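Cycloalternan-forming enzyme (Listeria monocytogenes serovar 1/2a, PDB 5F7U) is a multidomain carbohydrate-active enzyme of glycoside hydrolase family 31, built around a TIM barrel with accessory beta domains. Local coordinates at residues A485-Q499 and G539-N551. The protein carries 1 engineered substitution. Sequence-based numbering, arbitrary orientation.
Sequences ADDGTGAPYRVPASQ and GEMVWGRDTTFSN
Tyr493 lays one face of its ring against the methyl of Thr547, with CG2 a CH-pi distance of 4.0 Å from the ring centroid. With CG anti to the backbone N (chi1 166°), the ring reaches across to segment 539-551, and its hydroxyl is held twice: Tyr493 OH donates to Met541 O (2.7 Å), in the carbonyl plane at the ring's edge, and accepts from Trp543 N (2.9 Å). Tyrosine suits this buried place, because its flat ring packs while its hydroxyl serves both backbone groups. Threonine is apt opposite: its methyl meets the ring, while Thr547 OG1 donates to Trp543 O and accepts a hydrogen bond from a water that also donates to Asp487 O, bridging the segments.

Asp486 and Thr548 form a single antiparallel hydrogen-bonded pair, with Asp486 N to Thr548 O at 2.9 Å and Thr548 N to Asp486 O at 2.7 Å. The small Ala485 CB rests over the face of Phe549. Asp486 OD2 gathers the amides of Gly488 and Gly490, the first closing an Asx turn. At the other end the rigid, apolar ring of Pro496 brings CD to 3.5 Å from Trp543 CE3, and the bent Gln499 chain, whose methylenes suit an aromatic face, brings CG over the six-membered ring of the indole; Trp543 NE1 is hydrogen-bonded to Asp16 OD1.

Both segments are loops of the TIM-barrel domain, 539-551 following barrel strand 534-536, with the side chain of Met541 about 7 Å from a bound alpha-D-glucopyranose. Strand 505-506 touches Tyr493 and Met541 through Leu506, while helix 555-577 packs on Val542 and Phe549.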
# COMPACT_ATOMS: atom_id res chain seq x y z
N ALA A 485 -16.24 -26.03 3.86
CA ALA A 485 -15.09 -26.90 3.62
C ALA A 485 -15.26 -28.16 4.48
O ALA A 485 -16.10 -28.22 5.40
CB ALA A 485 -13.79 -26.19 3.95
N ASP A 486 -14.47 -29.18 4.18
CA ASP A 486 -14.49 -30.41 4.95
C ASP A 486 -13.32 -30.46 5.92
O ASP A 486 -12.23 -29.99 5.58
CB ASP A 486 -14.47 -31.62 4.03
CG ASP A 486 -14.86 -32.87 4.74
OD1 ASP A 486 -16.09 -33.09 4.88
OD2 ASP A 486 -13.96 -33.62 5.18
N ASP A 487 -13.54 -31.02 7.10
CA ASP A 487 -12.47 -31.09 8.11
C ASP A 487 -11.45 -32.19 7.80
O ASP A 487 -10.40 -32.26 8.45
CB ASP A 487 -13.05 -31.25 9.53
CG ASP A 487 -13.58 -32.66 9.83
OD1 ASP A 487 -13.77 -33.48 8.90
OD2 ASP A 487 -13.83 -32.94 11.02
N GLY A 488 -11.79 -33.04 6.82
CA GLY A 488 -10.93 -34.15 6.40
C GLY A 488 -11.53 -35.51 6.73
O GLY A 488 -11.01 -36.53 6.29
N THR A 489 -12.62 -35.52 7.50
CA THR A 489 -13.27 -36.77 7.93
C THR A 489 -14.70 -36.90 7.41
O THR A 489 -15.37 -37.90 7.67
CB THR A 489 -13.26 -36.93 9.47
OG1 THR A 489 -14.13 -35.96 10.06
CG2 THR A 489 -11.85 -36.79 10.04
N GLY A 490 -15.17 -35.89 6.69
CA GLY A 490 -16.55 -35.86 6.20
C GLY A 490 -17.46 -34.93 6.99
O GLY A 490 -18.67 -34.88 6.74
N ALA A 491 -16.88 -34.21 7.95
CA ALA A 491 -17.60 -33.27 8.78
C ALA A 491 -17.28 -31.84 8.31
O ALA A 491 -16.19 -31.61 7.77
CB ALA A 491 -17.20 -33.43 10.23
N PRO A 492 -18.22 -30.89 8.51
CA PRO A 492 -17.91 -29.51 8.14
C PRO A 492 -16.73 -28.94 8.94
O PRO A 492 -16.58 -29.23 10.15
CB PRO A 492 -19.19 -28.76 8.48
CG PRO A 492 -19.89 -29.62 9.48
CD PRO A 492 -19.60 -31.00 9.01
N TYR A 493 -15.88 -28.19 8.25
CA TYR A 493 -14.76 -27.51 8.90
C TYR A 493 -15.29 -26.37 9.75
O TYR A 493 -16.06 -25.53 9.26
CB TYR A 493 -13.75 -26.98 7.89
CG TYR A 493 -12.79 -26.00 8.51
CD1 TYR A 493 -11.74 -26.45 9.32
CD2 TYR A 493 -12.94 -24.62 8.32
CE1 TYR A 493 -10.87 -25.55 9.93
CE2 TYR A 493 -12.07 -23.72 8.92
CZ TYR A 493 -11.04 -24.19 9.72
OH TYR A 493 -10.17 -23.31 10.31
N ARG A 494 -14.87 -26.34 11.01
CA ARG A 494 -15.16 -25.20 11.89
C ARG A 494 -13.88 -24.49 12.32
O ARG A 494 -12.86 -25.13 12.51
CB ARG A 494 -15.93 -25.64 13.14
CG ARG A 494 -17.27 -26.30 12.82
CD ARG A 494 -17.88 -26.97 14.03
NE ARG A 494 -19.17 -27.56 13.68
CZ ARG A 494 -20.34 -26.93 13.78
NH1 ARG A 494 -20.41 -25.69 14.25
NH2 ARG A 494 -21.46 -27.55 13.40
N VAL A 495 -13.96 -23.16 12.46
CA VAL A 495 -12.87 -22.34 12.98
C VAL A 495 -12.47 -22.85 14.38
O VAL A 495 -13.35 -23.11 15.21
CB VAL A 495 -13.30 -20.85 13.05
CG1 VAL A 495 -12.24 -19.99 13.71
CG2 VAL A 495 -13.60 -20.32 11.66
N PRO A 496 -11.15 -23.02 14.65
CA PRO A 496 -10.72 -23.52 15.97
C PRO A 496 -11.34 -22.72 17.12
O PRO A 496 -11.46 -21.50 17.02
CB PRO A 496 -9.20 -23.31 15.94
CG PRO A 496 -8.86 -23.45 14.49
CD PRO A 496 -9.99 -22.75 13.78
N ALA A 497 -11.72 -23.43 18.19
CA ALA A 497 -12.58 -22.89 19.26
C ALA A 497 -12.08 -21.59 19.91
O ALA A 497 -12.88 -20.73 20.28
CB ALA A 497 -12.86 -23.98 20.30
N SER A 498 -10.76 -21.42 19.98
CA SER A 498 -10.14 -20.26 20.63
C SER A 498 -10.09 -18.98 19.78
O SER A 498 -9.77 -17.91 20.29
CB SER A 498 -8.73 -20.64 21.10
OG SER A 498 -7.86 -20.81 19.98
N GLN A 499 -10.40 -19.09 18.49
CA GLN A 499 -10.21 -17.98 17.56
C GLN A 499 -11.45 -17.12 17.41
O GLN A 499 -12.52 -17.46 17.94
CB GLN A 499 -9.74 -18.49 16.19
CG GLN A 499 -8.55 -19.43 16.25
CD GLN A 499 -7.30 -18.78 16.80
OE1 GLN A 499 -7.06 -17.59 16.61
NE2 GLN A 499 -6.49 -19.56 17.49
N GLY A 539 -11.23 -13.55 7.34
CA GLY A 539 -10.70 -14.37 6.25
C GLY A 539 -9.45 -15.13 6.64
O GLY A 539 -9.05 -16.06 5.93
N GLU A 540 -8.84 -14.76 7.78
CA GLU A 540 -7.61 -15.42 8.26
C GLU A 540 -7.97 -16.63 9.13
O GLU A 540 -7.46 -16.78 10.24
CB GLU A 540 -6.73 -14.44 9.06
CG GLU A 540 -6.58 -13.03 8.43
CD GLU A 540 -7.69 -12.05 8.83
OE1 GLU A 540 -7.57 -10.85 8.53
OE2 GLU A 540 -8.69 -12.44 9.47
N MET A 541 -8.86 -17.47 8.62
CA MET A 541 -9.60 -18.40 9.45
C MET A 541 -9.44 -19.86 9.04
O MET A 541 -10.08 -20.72 9.62
CB MET A 541 -11.08 -18.01 9.42
CG MET A 541 -11.36 -16.70 10.12
SD MET A 541 -12.88 -15.97 9.48
CE MET A 541 -13.11 -14.69 10.72
N VAL A 542 -8.57 -20.13 8.07
CA VAL A 542 -8.32 -21.51 7.62
C VAL A 542 -7.14 -22.11 8.38
O VAL A 542 -5.98 -21.73 8.15
CB VAL A 542 -8.07 -21.58 6.09
CG1 VAL A 542 -7.65 -23.00 5.68
CG2 VAL A 542 -9.30 -21.16 5.31
N TRP A 543 -7.45 -23.07 9.24
CA TRP A 543 -6.43 -23.87 9.91
C TRP A 543 -6.63 -25.35 9.55
O TRP A 543 -7.67 -25.73 8.99
CB TRP A 543 -6.54 -23.68 11.42
CG TRP A 543 -5.84 -22.44 11.96
CD1 TRP A 543 -4.51 -22.32 12.28
CD2 TRP A 543 -6.43 -21.17 12.27
NE1 TRP A 543 -4.24 -21.07 12.76
CE2 TRP A 543 -5.40 -20.34 12.78
CE3 TRP A 543 -7.74 -20.66 12.16
CZ2 TRP A 543 -5.64 -19.03 13.18
CZ3 TRP A 543 -7.97 -19.37 12.56
CH2 TRP A 543 -6.92 -18.55 13.07
N GLY A 544 -5.66 -26.16 9.93
CA GLY A 544 -5.77 -27.63 9.86
C GLY A 544 -5.23 -28.10 8.53
O GLY A 544 -5.63 -27.62 7.48
N ARG A 545 -4.33 -29.08 8.57
CA ARG A 545 -3.76 -29.61 7.33
C ARG A 545 -4.74 -30.39 6.48
O ARG A 545 -4.66 -30.39 5.26
CB ARG A 545 -2.61 -30.50 7.65
CG ARG A 545 -1.44 -29.71 8.10
CD ARG A 545 -0.24 -30.29 7.41
NE ARG A 545 0.93 -29.64 7.95
CZ ARG A 545 2.16 -30.09 7.79
NH1 ARG A 545 2.38 -31.23 7.12
NH2 ARG A 545 3.17 -29.43 8.34
N ASP A 546 -5.67 -31.06 7.14
CA ASP A 546 -6.58 -31.96 6.43
C ASP A 546 -7.86 -31.26 5.97
O ASP A 546 -8.73 -31.87 5.32
CB ASP A 546 -6.87 -33.17 7.30
CG ASP A 546 -5.64 -34.06 7.48
OD1 ASP A 546 -5.28 -34.75 6.50
OD2 ASP A 546 -5.03 -34.07 8.58
N THR A 547 -7.98 -29.97 6.32
CA THR A 547 -9.09 -29.14 5.87
C THR A 547 -9.11 -29.15 4.34
O THR A 547 -8.09 -28.88 3.73
CB THR A 547 -8.96 -27.71 6.43
OG1 THR A 547 -8.89 -27.81 7.85
CG2 THR A 547 -10.16 -26.86 6.02
N THR A 548 -10.25 -29.52 3.75
CA THR A 548 -10.33 -29.78 2.30
C THR A 548 -11.40 -28.93 1.63
O THR A 548 -12.54 -28.88 2.09
CB THR A 548 -10.63 -31.28 2.03
OG1 THR A 548 -9.70 -32.10 2.75
CG2 THR A 548 -10.56 -31.60 0.51
N PHE A 549 -11.02 -28.29 0.52
CA PHE A 549 -11.91 -27.42 -0.24
C PHE A 549 -12.42 -28.10 -1.52
O PHE A 549 -11.88 -29.15 -1.94
CB PHE A 549 -11.22 -26.08 -0.51
CG PHE A 549 -10.89 -25.34 0.77
CD1 PHE A 549 -9.83 -25.76 1.59
CD2 PHE A 549 -11.68 -24.28 1.19
CE1 PHE A 549 -9.56 -25.11 2.79
CE2 PHE A 549 -11.41 -23.62 2.39
CZ PHE A 549 -10.35 -24.03 3.19
N SER A 550 -13.46 -27.52 -2.12
CA SER A 550 -14.11 -28.13 -3.29
C SER A 550 -13.19 -28.23 -4.51
O SER A 550 -13.43 -29.05 -5.40
CB SER A 550 -15.38 -27.38 -3.66
OG SER A 550 -15.06 -26.18 -4.32
N ASN A 551 -12.17 -27.37 -4.55
CA ASN A 551 -11.16 -27.38 -5.60
C ASN A 551 -10.11 -28.48 -5.39
O ASN A 551 -9.16 -28.58 -6.15
CB ASN A 551 -10.51 -25.99 -5.78
CG ASN A 551 -9.69 -25.54 -4.56
OD1 ASN A 551 -9.61 -26.23 -3.55
ND2 ASN A 551 -9.08 -24.37 -4.67
O HOH W 1 -9.61 -29.77 9.50